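Local coordinates for vinylacetyl-CoA Delta-isomerase (Nitrosopumilus maritimus SCM1, PDB 6VJR) that dehydrates 4-hydroxybutyryl-CoA as an oxygen-tolerant archaeal enzyme that carries FAD and a [4Fe-4S] cluster, at the interface of chains A and B and the interface of chains A and C. Sequence-based numbering; all coordinates share one arbitrary frame. Chains: chain A/B/C, Vinylacetyl-CoA Delta-isomerase.

Contact 1: the interface of chains A and B. Residues chain A 88, 92, 301; chain B 466, 470, 491, 494-495.
A:Gln92 pushes its amide in among B:Tyr466, B:Phe491 and B:Phe495, in a largely helical patch between two subunits of the 4-hydroxyphenylacetate 3-hydroxylase (HpaB) family. The carboxamide oxygen A:Gln92 OE1 accepts a hydrogen bond from the phenol OH of B:Tyr466 at 2.8 Å, with the donor tilted slightly from the carbonyl plane. The other end of the amide is held within chain A: A:Gln92 NE2 gives a nearly straight bond of 2.8 Å to A:Asp301 OD2, meeting that oxygen from above the carboxylate plane. Held at both ends, the amide is probably fixed in this orientation. A:Gln92 NE2 also lies over the rim of one face of B:Phe491, 3.6 Å from its CZ, while the edge of B:Phe495 points at the amide. A:Arg88, CG anti to the backbone N (chi1 -175°) and extended to NE, grips the same carboxylate side-on: NE bonds A:Asp301 OD2 at 2.9 Å and NH2 bonds OD1 at 2.8 Å, both on syn lone pairs. One face of this guanidinium receives the edge of B:Phe491, the two planes standing 76° apart, with B:Phe491 CE1 3.5 Å from A:Arg88 NH2. B:Leu470 CD1 packs on A:Gln92 CG at 3.8 Å, and a water bridges their backbone carbonyl oxygens.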
# COMPACT_ATOMS: atom_id res chain seq x y z
N ARG A 88 -11.89 -11.57 20.85
CA ARG A 88 -12.25 -10.21 20.42
C ARG A 88 -12.95 -9.48 21.57
O ARG A 88 -12.72 -8.31 21.85
CB ARG A 88 -13.09 -10.20 19.14
CG ARG A 88 -13.34 -8.79 18.64
CD ARG A 88 -14.03 -8.78 17.33
NE ARG A 88 -14.15 -7.40 16.83
CZ ARG A 88 -14.45 -7.10 15.60
NH1 ARG A 88 -14.74 -8.05 14.72
NH2 ARG A 88 -14.43 -5.87 15.20
N GLN A 92 -11.72 -6.01 23.43
CA GLN A 92 -12.59 -4.86 23.66
C GLN A 92 -12.60 -4.42 25.13
O GLN A 92 -12.67 -3.24 25.41
CB GLN A 92 -14.01 -5.16 23.22
CG GLN A 92 -14.21 -5.31 21.73
CD GLN A 92 -15.66 -5.48 21.34
OE1 GLN A 92 -16.55 -5.63 22.18
NE2 GLN A 92 -15.89 -5.37 20.06
N ASP A 301 -10.96 -2.19 17.76
CA ASP A 301 -12.25 -1.59 18.07
C ASP A 301 -12.09 -0.44 19.07
O ASP A 301 -12.67 0.64 18.93
CB ASP A 301 -13.18 -2.64 18.66
CG ASP A 301 -13.63 -3.72 17.69
OD1 ASP A 301 -13.69 -3.44 16.47
OD2 ASP A 301 -13.94 -4.88 18.17
N TYR B 466 -20.76 2.47 20.00
CA TYR B 466 -20.33 1.36 20.84
C TYR B 466 -18.82 1.40 21.07
O TYR B 466 -18.35 1.24 22.20
CB TYR B 466 -20.74 0.08 20.15
CG TYR B 466 -20.39 -1.27 20.78
CD1 TYR B 466 -19.12 -1.79 20.69
CD2 TYR B 466 -21.36 -2.05 21.40
CE1 TYR B 466 -18.78 -3.02 21.21
CE2 TYR B 466 -21.04 -3.31 21.88
CZ TYR B 466 -19.74 -3.79 21.81
OH TYR B 466 -19.32 -5.02 22.28
N LEU B 470 -16.30 1.82 24.42
CA LEU B 470 -15.18 0.95 24.79
C LEU B 470 -13.97 1.78 25.19
O LEU B 470 -13.30 1.46 26.18
CB LEU B 470 -14.76 0.01 23.69
CG LEU B 470 -15.80 -0.99 23.17
CD1 LEU B 470 -15.23 -1.71 21.95
CD2 LEU B 470 -16.20 -1.93 24.27
N PHE B 491 -22.23 -6.68 15.94
CA PHE B 491 -21.62 -7.29 17.12
C PHE B 491 -22.56 -8.32 17.74
O PHE B 491 -22.09 -9.25 18.42
CB PHE B 491 -21.12 -6.25 18.11
CG PHE B 491 -19.82 -5.60 17.71
CD1 PHE B 491 -18.88 -6.31 16.97
CD2 PHE B 491 -19.49 -4.31 18.09
CE1 PHE B 491 -17.70 -5.71 16.57
CE2 PHE B 491 -18.30 -3.75 17.68
CZ PHE B 491 -17.40 -4.45 16.95
N VAL B 494 -21.31 -11.17 15.72
CA VAL B 494 -19.95 -11.52 16.11
C VAL B 494 -19.91 -12.31 17.42
O VAL B 494 -19.13 -13.27 17.56
CB VAL B 494 -19.09 -10.26 16.20
CG1 VAL B 494 -17.76 -10.50 16.90
CG2 VAL B 494 -18.86 -9.64 14.82
N PHE B 495 -20.71 -11.88 18.41
CA PHE B 495 -20.65 -12.49 19.74
C PHE B 495 -21.82 -13.44 20.02
O PHE B 495 -22.06 -13.78 21.17
CB PHE B 495 -20.56 -11.45 20.86
CG PHE B 495 -19.35 -10.53 20.70
CD1 PHE B 495 -18.07 -11.04 20.78
CD2 PHE B 495 -19.47 -9.15 20.52
CE1 PHE B 495 -16.96 -10.23 20.60
CE2 PHE B 495 -18.34 -8.34 20.40
CZ PHE B 495 -17.10 -8.88 20.46
O HOH W 1 -13.73 -1.19 27.08

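Contact 2: the interface of chains A and C. Residues chain A 236, 239, 244, 391-393, 426; chain C 22, 230.
The 3-10 helix 234-238 of chain A, the loops around A:Glu239, A:Asp244 and A:Leu391 to A:Ser393, and helix 418-432 together receive two loop residues of chain C, C:Phe22 and C:Arg230. The guanidinium of C:Arg230 meets A:Glu239 end-on and nearly coplanar: NH1 bonds OE2 at 2.8 Å and NH2 bonds OE1 at 2.9 Å, both on syn lone pairs. C:Arg230 NH1 also reaches A:Asp244 OD2 at 3.0 Å, on the anti side but well out of the plane of a carboxylate turned 80° to the guanidinium. A bend at chi3 (72°) swings the group toward these acids. Its two faces are covered, by the rim of C:Phe22 on one side and by the stacked guanidinium of A:Arg236 on the other, a stack flanked by the carboxylates of A:Glu239 and A:Asp244. In the second shell, A:Arg236 NH1 bonds A:Asp244 O at 3.0 Å, and A:Arg426 NE holds A:Asp244 OD1 at 3.0 Å. The carbonyl oxygen of A:Leu391 takes C:Arg230 N and A:Arg426 NH2 from opposite faces of its plane. With an alanine in place of C:Arg230, A:Glu239 and A:Asp244 would probably be left without their cross-chain positive mate and A:Arg236 without its stacking partner. A:Arg236 and A:Glu239 also contribute to a sodium site, so the cluster ties a metal-bound loop region of one subunit to its neighbour in the tetramer of the deposited assembly.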
# COMPACT_ATOMS: atom_id res chain seq x y z
N ARG A 236 5.40 5.03 33.70
CA ARG A 236 4.27 5.88 34.01
C ARG A 236 3.36 5.20 35.03
O ARG A 236 2.65 5.88 35.80
CB ARG A 236 3.47 6.24 32.76
CG ARG A 236 4.29 7.15 31.86
CD ARG A 236 3.47 7.69 30.75
NE ARG A 236 4.23 8.47 29.77
CZ ARG A 236 3.71 9.10 28.74
NH1 ARG A 236 2.42 9.13 28.58
NH2 ARG A 236 4.48 9.73 27.83
N GLU A 239 4.21 6.17 38.51
CA GLU A 239 3.99 7.56 38.88
C GLU A 239 2.58 7.69 39.46
O GLU A 239 1.67 6.99 39.04
CB GLU A 239 4.03 8.51 37.68
CG GLU A 239 5.28 8.46 36.80
CD GLU A 239 5.07 9.13 35.43
OE1 GLU A 239 6.05 9.07 34.62
OE2 GLU A 239 3.94 9.72 35.17
N ASP A 244 -1.83 9.83 32.59
CA ASP A 244 -0.74 9.71 31.63
C ASP A 244 -0.50 8.26 31.20
O ASP A 244 0.07 8.01 30.16
CB ASP A 244 0.51 10.42 32.12
CG ASP A 244 0.35 11.92 32.29
OD1 ASP A 244 -0.64 12.44 31.75
OD2 ASP A 244 1.20 12.54 32.99
N LEU A 391 1.16 16.66 24.73
CA LEU A 391 0.35 17.01 25.89
C LEU A 391 1.18 17.09 27.18
O LEU A 391 1.99 16.19 27.49
CB LEU A 391 -0.63 15.85 26.04
CG LEU A 391 -1.76 16.08 27.03
CD1 LEU A 391 -2.69 17.22 26.59
CD2 LEU A 391 -2.53 14.80 27.17
N PRO A 392 1.02 18.14 27.99
CA PRO A 392 1.67 18.20 29.31
C PRO A 392 1.18 17.11 30.27
O PRO A 392 0.11 16.50 30.05
CB PRO A 392 1.34 19.58 29.81
CG PRO A 392 1.12 20.39 28.53
CD PRO A 392 0.39 19.42 27.62
N SER A 393 1.99 16.85 31.29
CA SER A 393 1.71 15.82 32.28
C SER A 393 0.47 16.14 33.12
O SER A 393 0.05 17.29 33.28
CB SER A 393 2.90 15.66 33.22
OG SER A 393 2.97 16.69 34.20
N ARG A 426 -4.28 10.44 25.75
CA ARG A 426 -3.36 9.51 26.42
C ARG A 426 -3.65 8.06 26.02
O ARG A 426 -2.74 7.26 25.89
CB ARG A 426 -3.37 9.68 27.94
CG ARG A 426 -2.68 10.99 28.35
CD ARG A 426 -1.20 10.96 28.03
NE ARG A 426 -0.54 12.05 28.73
CZ ARG A 426 0.44 12.82 28.19
NH1 ARG A 426 1.06 12.39 27.11
NH2 ARG A 426 0.83 13.93 28.80
N PHE C 22 6.22 18.58 35.07
CA PHE C 22 5.81 17.67 36.15
C PHE C 22 5.44 18.43 37.43
O PHE C 22 5.68 17.93 38.53
CB PHE C 22 6.90 16.63 36.43
CG PHE C 22 7.22 15.72 35.25
CD1 PHE C 22 6.20 15.16 34.47
CD2 PHE C 22 8.54 15.44 34.90
CE1 PHE C 22 6.50 14.30 33.41
CE2 PHE C 22 8.81 14.60 33.83
CZ PHE C 22 7.79 14.08 33.06
N ARG C 230 5.05 16.22 27.52
CA ARG C 230 5.59 14.89 27.71
C ARG C 230 6.00 14.28 26.37
O ARG C 230 5.53 14.64 25.30
CB ARG C 230 4.63 13.95 28.44
CG ARG C 230 4.32 14.33 29.87
CD ARG C 230 3.83 13.14 30.67
NE ARG C 230 4.92 12.19 30.95
CZ ARG C 230 4.93 11.32 31.96
NH1 ARG C 230 3.87 11.21 32.75
NH2 ARG C 230 6.00 10.60 32.18
O HOH W 2 2.59 13.92 25.23

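Contact 3: the interface of chains A and B. Residues chain A 338-339, 341-342, 361; chain B 338, 341-342.
The methyl groups of A:Ala342 and B:Ala338 meet at the apolar centre, their CB atoms 4.0 Å apart, and the two-fold relation between the chains sets B:Ala342 against A:Ala338 in the same way. With methyls at these positions the helix backbones themselves come close: B:Ala338 CB lies 3.8 Å from A:Ala339 CA, directly against the main chain. Just outside this centre stand the two isoleucines. In both, CG1 lies between the backbone N and the carbonyl carbon (chi1 67° in A:Ile341, 65° in B:Ile341), a turn that brings the ethyl branch up beside the partner helix. A:Ile341 CG1 thus touches B:Ala342 CB at 4.0 Å, and B:Ile341 CG1 touches A:Ala342 CB at 4.0 Å. On another flank, A:Leu361 from helix 359-369 lays its CD2 methyl against B:Ala338 CB. Toward the polar rim lie main-chain carbonyls: A:Ala338 O faces B:Ala342 CB at 3.6 Å, and B:Ala338 O faces A:Ala342 CB at the same separation, as packing contacts. In the fold, the patch is where the long helix 320-345 of each subunit crosses its own copy steeply, on the local two-fold axis.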
# COMPACT_ATOMS: atom_id res chain seq x y z
N ALA A 338 -12.02 -11.51 9.81
CA ALA A 338 -12.58 -12.46 8.84
C ALA A 338 -11.61 -13.61 8.62
O ALA A 338 -12.00 -14.77 8.57
CB ALA A 338 -12.85 -11.74 7.58
N ALA A 339 -10.32 -13.31 8.43
CA ALA A 339 -9.33 -14.35 8.19
C ALA A 339 -9.28 -15.34 9.35
O ALA A 339 -9.21 -16.55 9.15
CB ALA A 339 -7.98 -13.74 7.82
N ILE A 341 -11.57 -15.96 11.80
CA ILE A 341 -12.77 -16.77 12.00
C ILE A 341 -13.00 -17.76 10.84
O ILE A 341 -13.45 -18.89 11.07
CB ILE A 341 -14.05 -15.98 12.33
CG1 ILE A 341 -14.57 -15.11 11.22
CG2 ILE A 341 -13.91 -15.25 13.67
CD1 ILE A 341 -16.05 -14.80 11.43
N ALA A 342 -12.53 -17.42 9.64
CA ALA A 342 -12.58 -18.35 8.52
C ALA A 342 -11.69 -19.56 8.83
O ALA A 342 -12.06 -20.69 8.58
CB ALA A 342 -12.11 -17.67 7.24
N LEU A 361 -5.24 -20.43 6.23
CA LEU A 361 -5.96 -19.22 6.58
C LEU A 361 -5.45 -18.56 7.86
O LEU A 361 -5.54 -17.34 7.99
CB LEU A 361 -7.45 -19.50 6.63
CG LEU A 361 -8.07 -19.95 5.31
CD1 LEU A 361 -9.49 -20.40 5.50
CD2 LEU A 361 -8.03 -18.77 4.36
N ALA B 338 -11.03 -15.69 2.38
CA ALA B 338 -11.35 -15.76 3.80
C ALA B 338 -12.51 -14.84 4.14
O ALA B 338 -13.40 -15.22 4.88
CB ALA B 338 -10.16 -15.39 4.61
N ILE B 341 -15.83 -16.42 2.66
CA ILE B 341 -16.35 -17.58 3.37
C ILE B 341 -16.72 -17.25 4.83
O ILE B 341 -17.64 -17.88 5.41
CB ILE B 341 -15.49 -18.85 3.29
CG1 ILE B 341 -14.15 -18.73 3.96
CG2 ILE B 341 -15.44 -19.45 1.88
CD1 ILE B 341 -13.52 -20.08 4.20
N ALA B 342 -16.01 -16.31 5.47
CA ALA B 342 -16.37 -15.85 6.80
C ALA B 342 -17.79 -15.27 6.78
O ALA B 342 -18.62 -15.55 7.64
CB ALA B 342 -15.38 -14.84 7.34

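Contacts 1 and 3 belong to the same A/B interface, the centres of their C-alpha atoms about 17 Å apart, yet they draw on different elements: helices 77-94, 295-314, 464-475 and 489-494 and the loop that follows 489-494 for contact 1, helices 320-345 and 359-369 for contact 3. Contact 2 joins chain A to chain C instead, its centre about 29 Å from that of contact 1 and about 40 Å from that of contact 3. Chain A is common to all three and no residue is shared. Each interface is two-fold symmetric, so repeating these pairings is consistent with the four-subunit deposited assembly.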